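Local coordinates for L-lysine 6-monooxygenase involved in desferrioxamine biosynthesis (Erwinia amylovora CFBP1430, PDB 5O8P), which probably hydroxylates a terminal amine of cadaverine, using FAD and NADPH, as a step in making the siderophore desferrioxamine, at residues Asn79-Gln83 and Lys84-Tyr88; Tyr283-Leu286 and Tyr287-Leu291; Leu184-Glu187 and Lys188-Lys192. All coordinates share one frame; numbering follows the deposited sequence.

Contact 1. Residues Asn79-Gln83 and Lys84-Tyr88; sequences NFMKQ and KGKLY
Met-81 O receives Lys-86 N at 3.1 Å where helix 77-83 ends and the backbone turns away. Just before it, Lys-84 N gives a straight bond to Phe-80 O, 3.0 Å long with an N-H...O angle of 173°, the last strong i to i+4 bond. Gly-85 N bonds weakly to both Met-81 O and Lys-82 O. With Gly-85 at positive phi (81°), this is a Schellman motif, and it passes straight into a second helix, 87-93, with Lys-86 at the N-cap.

Phe-80, Met-81, Lys-84 and Lys-86 run out on one side, toward helix 100-113. Lys-84 lies beside the Phe-80 ring: CG sits above one face near the rim, and CE reaches Phe-80 CZ at 3.7 Å. Its NZ has a weak bond to Gln-105. Met-81 is bent at chi2 (68°) and again at chi3, which carries SD against the Lys-86 stem, 3.7 Å from Lys-86 CD, while Lys-86 NZ pairs with Glu-102. Leu-87 brings CD1 to Met-81 CB at 4.0 Å, an apolar contact between the two helices. One turn back, Gln-83 NE2 bonds to Asn-79 OD1 at 3.1 Å from above the carbonyl plane; Asn-79 ND2 goes to Pro-74 O.

The last carbonyls, left without regular i+4 donors, are thus met by the turn: Met-81 O well by Lys-86 N, Lys-82 O only weakly by Gly-85 N. The lysines send their ammonium groups outward, Lys-82 to Pro-417 O of the second subunit and Lys-86, weakly, also to Tyr-287 of the third.

Contact 2. Residues Tyr283-Leu286 and Tyr287-Leu291; sequences YDLL and YVKQL
Leu-285 and Lys-289 lie alongside each other, one turn apart on helix 276-290, with Leu-285 CD1 3.9 Å from Lys-289 CE. The first torsion of the lysine (chi1 -64°) sets CG beside its own backbone N and by the carbonyl of Leu-285; the bend at chi2 (-80°) then turns the chain so that CE lies by the leucine methyl. Val-288 likewise rests its CG2 methyl by Asp-284 O, and Tyr-287 places CB near the carbonyls of Tyr-283 and Asp-284.

Beneath these contacts the i to i+4 backbone bonds continue, such as Val-288 N to Asp-284 O at 3.0 Å and Lys-289 N to Leu-285 O at 2.9 Å.

Further out, Leu-285 faces helix 202-213 of its own chain, while Leu-286 packs there and also meets Phe-424 of the fourth subunit. Lys-289 NZ is held by Asp-216 and Thr-213 O of its own chain and by Glu-53 of the third subunit. Tyr-283 OH bonds to Ser-89 and Tyr-287 OH to Glu-102, both of that third subunit, while Asp-284 OD1 forms a salt bridge with Lys-238 of the fourth.

Two acidic groups from different chains converge on Lys-289 NZ, which would probably favour its charged form. Much of the helix's polar chemistry is thus spent on neighbouring subunits, so it serves as an interface helix of the tetramer.

Contact 3. Residues Leu184-Glu187 and Lys188-Lys192; sequences LNKE and KLQKK
The last turns of helix 182-190 carry this contact, on a surface helix leading into strand 194-198 of a five-stranded parallel sheet. The domain is probably the Rossmann-like NADP-binding one, since that strand runs on to Ser-200 and Ser-203, which bind NADP. On the outer side of the helix, Glu-187 and Lys-191 reach the same way, four residues apart, and close a salt bridge of 3.2 Å between Glu-187 OE2 and Lys-191 NZ. The ammonium comes from above the carboxylate plane, about 40° out of it. Both chains are extended beyond CG, and Lys-191 CG passes 3.6 Å from Glu-187 O on the way.

Nearer the fold, the stem of Lys-186 slants across the amide of Gln-190, CE lying 3.5 Å from Gln-190 OE1. Below them, Gln-190 N bonds to Lys-186 O at 2.9 Å with an N-H...O angle of 161°. Leu-189 N bonds to Asn-185 O, also at 2.9 Å.

The inner side chains then reach beyond the helix. Lys-186 NZ pairs with Asp-210 on helix 202-213, and Gln-190 NE2 bonds to Asp-214 and Tyr-220 between that helix and strand 221-225.

Along the chain the order is contact 1, contact 3, contact 2. Contacts 2 and 3 belong to helices around the five-stranded parallel sheet: both reach helix 202-213 or the loop after it, with centres 23 Å apart and nearest atoms about 10 Å apart. Contact 1 stands well apart, its centre 38 Å from that of contact 2 and 36 Å from that of contact 3. The assembly closes this gap: Lys-86 of one chain meets Tyr-287 and Leu-291 of another, so contact 1 of one subunit packs on contact 2 of a neighbouring one. The segments of contact 3 touch no other chain, and all three lie away from the FAD and NADP sites.

Contact 1. Residues Asn79-Gln83 and Lys84-Tyr88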
ATOM      1  N   ASN B  79      26.727   4.222  -0.042  1.00 35.44           N
ATOM      2  CA  ASN B  79      28.043   4.347   0.594  1.00 38.28           C
ATOM      3  C   ASN B  79      28.059   5.463   1.629  1.00 37.85           C
ATOM      4  O   ASN B  79      28.683   5.318   2.676  1.00 38.29           O
ATOM      5  CB  ASN B  79      29.164   4.568  -0.417  1.00 37.49           C
ATOM      6  CG  ASN B  79      30.527   4.253   0.166  1.00 36.95           C
ATOM      7  OD1 ASN B  79      30.692   3.250   0.877  1.00 34.12           O
ATOM      8  ND2 ASN B  79      31.512   5.103  -0.124  1.00 35.99           N
ATOM      9  N   PHE B  80      27.372   6.564   1.327  1.00 35.68           N
ATOM     10  CA  PHE B  80      27.207   7.673   2.273  1.00 36.31           C
ATOM     11  C   PHE B  80      26.603   7.160   3.571  1.00 34.71           C
ATOM     12  O   PHE B  80      27.064   7.446   4.663  1.00 30.49           O
ATOM     13  CB  PHE B  80      26.332   8.777   1.648  1.00 37.24           C
ATOM     14  CG  PHE B  80      25.680   9.693   2.640  1.00 37.18           C
ATOM     15  CD1 PHE B  80      24.461   9.384   3.196  1.00 40.95           C
ATOM     16  CD2 PHE B  80      26.277  10.876   2.999  1.00 41.57           C
ATOM     17  CE1 PHE B  80      23.868  10.233   4.118  1.00 45.46           C
ATOM     18  CE2 PHE B  80      25.684  11.742   3.890  1.00 42.31           C
ATOM     19  CZ  PHE B  80      24.473  11.429   4.444  1.00 43.54           C
ATOM     20  N   MET B  81      25.558   6.380   3.413  1.00 39.33           N
ATOM     21  CA  MET B  81      24.824   5.851   4.536  1.00 40.85           C
ATOM     22  C   MET B  81      25.762   4.956   5.356  1.00 39.53           C
ATOM     23  O   MET B  81      25.705   4.955   6.577  1.00 39.51           O
ATOM     24  CB  MET B  81      23.580   5.106   4.027  1.00 41.82           C
ATOM     25  CG  MET B  81      22.327   5.348   4.820  1.00 45.74           C
ATOM     26  SD  MET B  81      21.662   7.019   4.714  1.00 49.40           S
ATOM     27  CE  MET B  81      20.902   6.990   3.111  1.00 51.19           C
ATOM     28  N   LYS B  82      26.636   4.227   4.674  1.00 39.87           N
ATOM     29  CA  LYS B  82      27.592   3.334   5.328  1.00 42.57           C
ATOM     30  C   LYS B  82      28.664   4.085   6.129  1.00 44.29           C
ATOM     31  O   LYS B  82      28.958   3.714   7.275  1.00 39.53           O
ATOM     32  CB  LYS B  82      28.244   2.423   4.279  1.00 41.80           C
ATOM     33  CG  LYS B  82      29.275   1.438   4.791  1.00 41.07           C
ATOM     34  CD  LYS B  82      28.740   0.584   5.919  1.00 42.70           C
ATOM     35  CE  LYS B  82      29.541  -0.699   6.054  1.00 44.99           C
ATOM     36  NZ  LYS B  82      29.483  -1.232   7.435  1.00 48.13           N
ATOM     37  N   GLN B  83      29.226   5.136   5.532  1.00 42.55           N
ATOM     38  CA  GLN B  83      30.262   5.919   6.191  1.00 42.36           C
ATOM     39  C   GLN B  83      29.721   6.673   7.389  1.00 42.87           C
ATOM     40  O   GLN B  83      30.359   6.697   8.428  1.00 45.32           O
ATOM     41  CB  GLN B  83      30.931   6.904   5.226  1.00 44.77           C
ATOM     42  CG  GLN B  83      31.590   6.284   3.988  1.00 48.89           C
ATOM     43  CD  GLN B  83      32.408   5.013   4.238  1.00 48.37           C
ATOM     44  OE1 GLN B  83      33.080   4.869   5.256  1.00 46.78           O
ATOM     45  NE2 GLN B  83      32.371   4.097   3.282  1.00 56.95           N
ATOM     46  N   LYS B  84      28.537   7.263   7.258  1.00 43.81           N
ATOM     47  CA  LYS B  84      27.834   7.848   8.412  1.00 40.47           C
ATOM     48  C   LYS B  84      27.472   6.835   9.491  1.00 37.19           C
ATOM     49  O   LYS B  84      27.107   7.231  10.576  1.00 40.78           O
ATOM     50  CB  LYS B  84      26.573   8.608   7.987  1.00 45.40           C
ATOM     51  CG  LYS B  84      26.842  10.069   7.599  1.00 56.42           C
ATOM     52  CD  LYS B  84      25.947  11.101   8.287  1.00 64.71           C
ATOM     53  CE  LYS B  84      24.455  10.859   8.107  1.00 66.33           C
ATOM     54  NZ  LYS B  84      23.670  12.039   8.566  1.00 68.27           N
ATOM     55  N   GLY B  85      27.534   5.541   9.197  1.00 36.25           N
ATOM     56  CA  GLY B  85      27.362   4.500  10.203  1.00 37.05           C
ATOM     57  C   GLY B  85      25.905   4.213  10.521  1.00 39.42           C
ATOM     58  O   GLY B  85      25.606   3.739  11.618  1.00 42.22           O
ATOM     59  N   LYS B  86      25.020   4.463   9.550  1.00 39.39           N
ATOM     60  CA  LYS B  86      23.571   4.300   9.696  1.00 39.35           C
ATOM     61  C   LYS B  86      22.904   3.433   8.608  1.00 41.12           C
ATOM     62  O   LYS B  86      21.672   3.444   8.473  1.00 44.00           O
ATOM     63  CB  LYS B  86      22.916   5.682   9.668  1.00 39.82           C
ATOM     64  CG  LYS B  86      22.921   6.355   8.297  1.00 41.16           C
ATOM     65  CD  LYS B  86      22.259   7.715   8.332  1.00 42.92           C
ATOM     66  CE  LYS B  86      20.737   7.627   8.386  1.00 43.84           C
ATOM     67  NZ  LYS B  86      20.147   8.989   8.512  1.00 47.38           N
ATOM     68  N   LEU B  87      23.684   2.699   7.822  1.00 40.79           N
ATOM     69  CA  LEU B  87      23.122   1.970   6.684  1.00 37.41           C
ATOM     70  C   LEU B  87      22.090   0.956   7.143  1.00 36.59           C
ATOM     71  O   LEU B  87      21.114   0.724   6.438  1.00 36.83           O
ATOM     72  CB  LEU B  87      24.211   1.285   5.857  1.00 34.00           C
ATOM     73  CG  LEU B  87      23.772   0.412   4.676  1.00 34.21           C
ATOM     74  CD1 LEU B  87      22.975   1.171   3.627  1.00 33.33           C
ATOM     75  CD2 LEU B  87      25.003  -0.221   4.041  1.00 37.75           C
ATOM     76  N   TYR B  88      22.288   0.360   8.317  1.00 36.95           N
ATOM     77  CA  TYR B  88      21.341  -0.627   8.799  1.00 38.76           C
ATOM     78  C   TYR B  88      20.010   0.016   9.160  1.00 37.85           C
ATOM     79  O   TYR B  88      18.953  -0.599   8.999  1.00 36.56           O
ATOM     80  CB  TYR B  88      21.891  -1.445   9.975  1.00 43.49           C
ATOM     81  CG  TYR B  88      21.283  -2.819   9.996  1.00 52.20           C
ATOM     82  CD1 TYR B  88      21.833  -3.856   9.243  1.00 61.97           C
ATOM     83  CD2 TYR B  88      20.109  -3.076  10.714  1.00 59.81           C
ATOM     84  CE1 TYR B  88      21.243  -5.111   9.215  1.00 73.80           C
ATOM     85  CE2 TYR B  88      19.510  -4.332  10.696  1.00 62.70           C
ATOM     86  CZ  TYR B  88      20.080  -5.349   9.944  1.00 68.19           C
ATOM     87  OH  TYR B  88      19.503  -6.602   9.919  1.00 65.31           O
TER

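Contact 2. Residues Tyr283-Leu286 and Tyr287-Leu291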
ATOM      1  N   TYR B 283      -6.601  15.873   0.587  1.00 33.91           N
ATOM      2  CA  TYR B 283      -8.048  15.592   0.690  1.00 32.12           C
ATOM      3  C   TYR B 283      -8.369  14.997   2.050  1.00 33.17           C
ATOM      4  O   TYR B 283      -9.299  15.443   2.704  1.00 31.70           O
ATOM      5  CB  TYR B 283      -8.567  14.658  -0.414  1.00 29.99           C
ATOM      6  CG  TYR B 283     -10.060  14.566  -0.405  1.00 27.89           C
ATOM      7  CD1 TYR B 283     -10.828  15.490  -1.100  1.00 27.85           C
ATOM      8  CD2 TYR B 283     -10.720  13.583   0.338  1.00 28.35           C
ATOM      9  CE1 TYR B 283     -12.225  15.434  -1.073  1.00 28.17           C
ATOM     10  CE2 TYR B 283     -12.119  13.515   0.371  1.00 27.66           C
ATOM     11  CZ  TYR B 283     -12.872  14.449  -0.338  1.00 27.54           C
ATOM     12  OH  TYR B 283     -14.260  14.439  -0.335  1.00 28.02           O
ATOM     13  N   ASP B 284      -7.584  14.012   2.474  1.00 36.76           N
ATOM     14  CA  ASP B 284      -7.799  13.373   3.768  1.00 40.31           C
ATOM     15  C   ASP B 284      -7.661  14.353   4.930  1.00 37.07           C
ATOM     16  O   ASP B 284      -8.370  14.226   5.918  1.00 37.01           O
ATOM     17  CB  ASP B 284      -6.870  12.147   3.954  1.00 44.77           C
ATOM     18  CG  ASP B 284      -7.333  10.908   3.158  1.00 51.99           C
ATOM     19  OD1 ASP B 284      -8.282  11.008   2.336  1.00 57.66           O
ATOM     20  OD2 ASP B 284      -6.745   9.817   3.365  1.00 56.82           O
ATOM     21  N   LEU B 285      -6.772  15.336   4.811  1.00 36.35           N
ATOM     22  CA  LEU B 285      -6.595  16.325   5.877  1.00 33.66           C
ATOM     23  C   LEU B 285      -7.713  17.362   5.881  1.00 31.33           C
ATOM     24  O   LEU B 285      -8.168  17.732   6.951  1.00 34.07           O
ATOM     25  CB  LEU B 285      -5.229  17.000   5.800  1.00 32.66           C
ATOM     26  CG  LEU B 285      -4.856  17.859   7.019  1.00 30.39           C
ATOM     27  CD1 LEU B 285      -4.897  17.082   8.329  1.00 28.74           C
ATOM     28  CD2 LEU B 285      -3.474  18.460   6.806  1.00 31.49           C
ATOM     29  N   LEU B 286      -8.158  17.823   4.709  1.00 28.28           N
ATOM     30  CA  LEU B 286      -9.385  18.637   4.613  1.00 29.03           C
ATOM     31  C   LEU B 286     -10.572  17.915   5.262  1.00 29.81           C
ATOM     32  O   LEU B 286     -11.278  18.488   6.087  1.00 29.68           O
ATOM     33  CB  LEU B 286      -9.730  18.967   3.162  1.00 28.26           C
ATOM     34  CG  LEU B 286      -8.763  19.900   2.435  1.00 29.63           C
ATOM     35  CD1 LEU B 286      -9.023  19.891   0.943  1.00 29.86           C
ATOM     36  CD2 LEU B 286      -8.848  21.322   2.966  1.00 32.48           C
ATOM     37  N   TYR B 287     -10.760  16.650   4.908  1.00 30.31           N
ATOM     38  CA  TYR B 287     -11.775  15.812   5.541  1.00 31.48           C
ATOM     39  C   TYR B 287     -11.649  15.849   7.075  1.00 31.69           C
ATOM     40  O   TYR B 287     -12.608  16.184   7.756  1.00 33.87           O
ATOM     41  CB  TYR B 287     -11.712  14.358   4.996  1.00 32.84           C
ATOM     42  CG  TYR B 287     -12.851  13.474   5.440  1.00 30.53           C
ATOM     43  CD1 TYR B 287     -12.834  12.880   6.701  1.00 31.80           C
ATOM     44  CD2 TYR B 287     -13.953  13.249   4.620  1.00 30.04           C
ATOM     45  CE1 TYR B 287     -13.880  12.092   7.143  1.00 32.86           C
ATOM     46  CE2 TYR B 287     -15.012  12.459   5.050  1.00 31.50           C
ATOM     47  CZ  TYR B 287     -14.970  11.878   6.317  1.00 32.22           C
ATOM     48  OH  TYR B 287     -15.990  11.078   6.779  1.00 30.05           O
ATOM     49  N   VAL B 288     -10.475  15.528   7.615  1.00 33.10           N
ATOM     50  CA  VAL B 288     -10.296  15.465   9.086  1.00 34.89           C
ATOM     51  C   VAL B 288     -10.496  16.810   9.785  1.00 34.39           C
ATOM     52  O   VAL B 288     -11.106  16.869  10.860  1.00 35.66           O
ATOM     53  CB  VAL B 288      -8.911  14.890   9.474  1.00 34.23           C
ATOM     54  CG1 VAL B 288      -8.603  15.098  10.961  1.00 34.74           C
ATOM     55  CG2 VAL B 288      -8.859  13.411   9.153  1.00 35.26           C
ATOM     56  N   LYS B 289      -9.966  17.876   9.194  1.00 33.93           N
ATOM     57  CA  LYS B 289     -10.125  19.202   9.768  1.00 34.47           C
ATOM     58  C   LYS B 289     -11.594  19.592   9.758  1.00 34.05           C
ATOM     59  O   LYS B 289     -12.074  20.162  10.725  1.00 36.49           O
ATOM     60  CB  LYS B 289      -9.324  20.254   9.011  1.00 35.62           C
ATOM     61  CG  LYS B 289      -7.820  20.086   9.045  1.00 39.42           C
ATOM     62  CD  LYS B 289      -7.222  20.601  10.320  1.00 39.32           C
ATOM     63  CE  LYS B 289      -5.782  20.169  10.512  1.00 42.46           C
ATOM     64  NZ  LYS B 289      -5.306  20.610  11.845  1.00 48.49           N
ATOM     65  N   GLN B 290     -12.308  19.260   8.682  1.00 31.56           N
ATOM     66  CA  GLN B 290     -13.716  19.636   8.529  1.00 30.70           C
ATOM     67  C   GLN B 290     -14.632  19.020   9.613  1.00 30.62           C
ATOM     68  O   GLN B 290     -15.737  19.506   9.851  1.00 30.46           O
ATOM     69  CB  GLN B 290     -14.188  19.304   7.099  1.00 31.83           C
ATOM     70  CG  GLN B 290     -15.518  19.899   6.651  1.00 32.96           C
ATOM     71  CD  GLN B 290     -16.733  19.128   7.144  1.00 35.29           C
ATOM     72  OE1 GLN B 290     -16.653  17.951   7.497  1.00 39.01           O
ATOM     73  NE2 GLN B 290     -17.871  19.804   7.193  1.00 40.46           N
ATOM     74  N   LEU B 291     -14.168  17.987  10.304  1.00 31.55           N
ATOM     75  CA  LEU B 291     -14.947  17.412  11.394  1.00 33.90           C
ATOM     76  C   LEU B 291     -15.217  18.352  12.570  1.00 36.64           C
ATOM     77  O   LEU B 291     -16.127  18.084  13.324  1.00 33.94           O
ATOM     78  CB  LEU B 291     -14.272  16.145  11.927  1.00 34.22           C
ATOM     79  CG  LEU B 291     -13.983  15.012  10.952  1.00 34.57           C
ATOM     80  CD1 LEU B 291     -13.482  13.799  11.712  1.00 35.00           C
ATOM     81  CD2 LEU B 291     -15.224  14.669  10.147  1.00 35.69           C
TER

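Contact 3. Residues Leu184-Glu187 and Lys188-Lys192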
ATOM      1  N   LEU B 184      11.640  30.714   5.131  1.00 43.47           N
ATOM      2  CA  LEU B 184      12.058  31.975   5.783  1.00 46.38           C
ATOM      3  C   LEU B 184      10.873  32.871   6.148  1.00 45.11           C
ATOM      4  O   LEU B 184      10.911  33.557   7.166  1.00 49.08           O
ATOM      5  CB  LEU B 184      12.994  32.797   4.889  1.00 51.00           C
ATOM      6  CG  LEU B 184      14.204  32.183   4.168  1.00 60.32           C
ATOM      7  CD1 LEU B 184      14.884  33.264   3.318  1.00 60.36           C
ATOM      8  CD2 LEU B 184      15.182  31.505   5.129  1.00 58.48           C
ATOM      9  N   ASN B 185       9.837  32.871   5.310  1.00 41.75           N
ATOM     10  CA  ASN B 185       8.660  33.726   5.505  1.00 40.65           C
ATOM     11  C   ASN B 185       7.437  33.023   6.128  1.00 40.08           C
ATOM     12  O   ASN B 185       6.375  33.628   6.245  1.00 41.06           O
ATOM     13  CB  ASN B 185       8.263  34.340   4.168  1.00 40.75           C
ATOM     14  CG  ASN B 185       9.315  35.288   3.635  1.00 43.05           C
ATOM     15  OD1 ASN B 185       9.203  36.509   3.787  1.00 48.23           O
ATOM     16  ND2 ASN B 185      10.344  34.739   3.015  1.00 38.01           N
ATOM     17  N   LYS B 186       7.583  31.766   6.534  1.00 39.79           N
ATOM     18  CA  LYS B 186       6.450  30.977   7.002  1.00 40.26           C
ATOM     19  C   LYS B 186       5.836  31.569   8.261  1.00 44.75           C
ATOM     20  O   LYS B 186       4.609  31.746   8.355  1.00 43.83           O
ATOM     21  CB  LYS B 186       6.874  29.539   7.283  1.00 39.14           C
ATOM     22  CG  LYS B 186       5.729  28.636   7.715  1.00 39.64           C
ATOM     23  CD  LYS B 186       6.216  27.244   8.010  1.00 39.82           C
ATOM     24  CE  LYS B 186       5.157  26.466   8.748  1.00 41.39           C
ATOM     25  NZ  LYS B 186       5.701  25.121   9.051  1.00 43.17           N
ATOM     26  N   GLU B 187       6.697  31.862   9.228  1.00 50.24           N
ATOM     27  CA  GLU B 187       6.257  32.428  10.489  1.00 50.76           C
ATOM     28  C   GLU B 187       5.482  33.740  10.252  1.00 47.51           C
ATOM     29  O   GLU B 187       4.474  33.991  10.905  1.00 48.47           O
ATOM     30  CB  GLU B 187       7.457  32.637  11.416  1.00 55.50           C
ATOM     31  CG  GLU B 187       7.057  32.880  12.865  1.00 68.07           C
ATOM     32  CD  GLU B 187       8.036  33.751  13.632  1.00 70.83           C
ATOM     33  OE1 GLU B 187       9.266  33.564  13.477  1.00 81.47           O
ATOM     34  OE2 GLU B 187       7.564  34.621  14.398  1.00 68.86           O
ATOM     35  N   LYS B 188       5.940  34.548   9.297  1.00 48.52           N
ATOM     36  CA  LYS B 188       5.289  35.816   8.943  1.00 52.63           C
ATOM     37  C   LYS B 188       3.972  35.615   8.195  1.00 48.34           C
ATOM     38  O   LYS B 188       3.039  36.403   8.360  1.00 53.28           O
ATOM     39  CB  LYS B 188       6.268  36.688   8.144  1.00 64.29           C
ATOM     40  CG  LYS B 188       5.764  38.042   7.669  1.00 79.44           C
ATOM     41  CD  LYS B 188       5.412  38.011   6.188  1.00 93.90           C
ATOM     42  CE  LYS B 188       5.419  39.401   5.556  1.00 98.15           C
ATOM     43  NZ  LYS B 188       5.479  39.278   4.070  1.00104.88           N
ATOM     44  N   LEU B 189       3.904  34.579   7.368  1.00 45.98           N
ATOM     45  CA  LEU B 189       2.667  34.221   6.680  1.00 43.15           C
ATOM     46  C   LEU B 189       1.588  33.757   7.657  1.00 40.42           C
ATOM     47  O   LEU B 189       0.444  34.186   7.559  1.00 37.48           O
ATOM     48  CB  LEU B 189       2.921  33.128   5.630  1.00 41.76           C
ATOM     49  CG  LEU B 189       3.584  33.597   4.334  1.00 41.15           C
ATOM     50  CD1 LEU B 189       4.192  32.426   3.568  1.00 39.31           C
ATOM     51  CD2 LEU B 189       2.587  34.371   3.471  1.00 40.94           C
ATOM     52  N   GLN B 190       1.963  32.895   8.601  1.00 40.53           N
ATOM     53  CA  GLN B 190       1.000  32.299   9.542  1.00 41.74           C
ATOM     54  C   GLN B 190       0.362  33.301  10.519  1.00 41.23           C
ATOM     55  O   GLN B 190      -0.707  33.028  11.069  1.00 43.31           O
ATOM     56  CB  GLN B 190       1.633  31.100  10.286  1.00 42.20           C
ATOM     57  CG  GLN B 190       1.913  29.914   9.352  1.00 39.71           C
ATOM     58  CD  GLN B 190       2.418  28.671  10.061  1.00 37.97           C
ATOM     59  OE1 GLN B 190       3.410  28.723  10.774  1.00 39.31           O
ATOM     60  NE2 GLN B 190       1.734  27.546   9.864  1.00 35.44           N
ATOM     61  N   LYS B 191       0.994  34.459  10.712  1.00 44.46           N
ATOM     62  CA  LYS B 191       0.380  35.569  11.466  1.00 44.37           C
ATOM     63  C   LYS B 191      -0.758  36.280  10.722  1.00 40.88           C
ATOM     64  O   LYS B 191      -1.536  37.004  11.347  1.00 40.26           O
ATOM     65  CB  LYS B 191       1.431  36.612  11.863  1.00 47.36           C
ATOM     66  CG  LYS B 191       2.376  36.148  12.956  1.00 52.33           C
ATOM     67  CD  LYS B 191       3.448  37.190  13.246  1.00 56.72           C
ATOM     68  CE  LYS B 191       4.528  36.612  14.149  1.00 61.73           C
ATOM     69  NZ  LYS B 191       5.833  37.316  14.017  1.00 62.99           N
ATOM     70  N   LYS B 192      -0.841  36.103   9.404  1.00 39.16           N
ATOM     71  CA  LYS B 192      -1.850  36.792   8.602  1.00 40.40           C
ATOM     72  C   LYS B 192      -3.230  36.142   8.719  1.00 40.34           C
ATOM     73  O   LYS B 192      -3.363  35.004   9.176  1.00 34.25           O
ATOM     74  CB  LYS B 192      -1.418  36.877   7.137  1.00 42.01           C
ATOM     75  CG  LYS B 192      -0.057  37.531   6.939  1.00 45.10           C
ATOM     76  CD  LYS B 192       0.220  37.810   5.477  1.00 47.24           C
ATOM     77  CE  LYS B 192       1.628  38.336   5.233  1.00 48.26           C
ATOM     78  NZ  LYS B 192       1.864  39.729   5.717  1.00 46.87           N
TER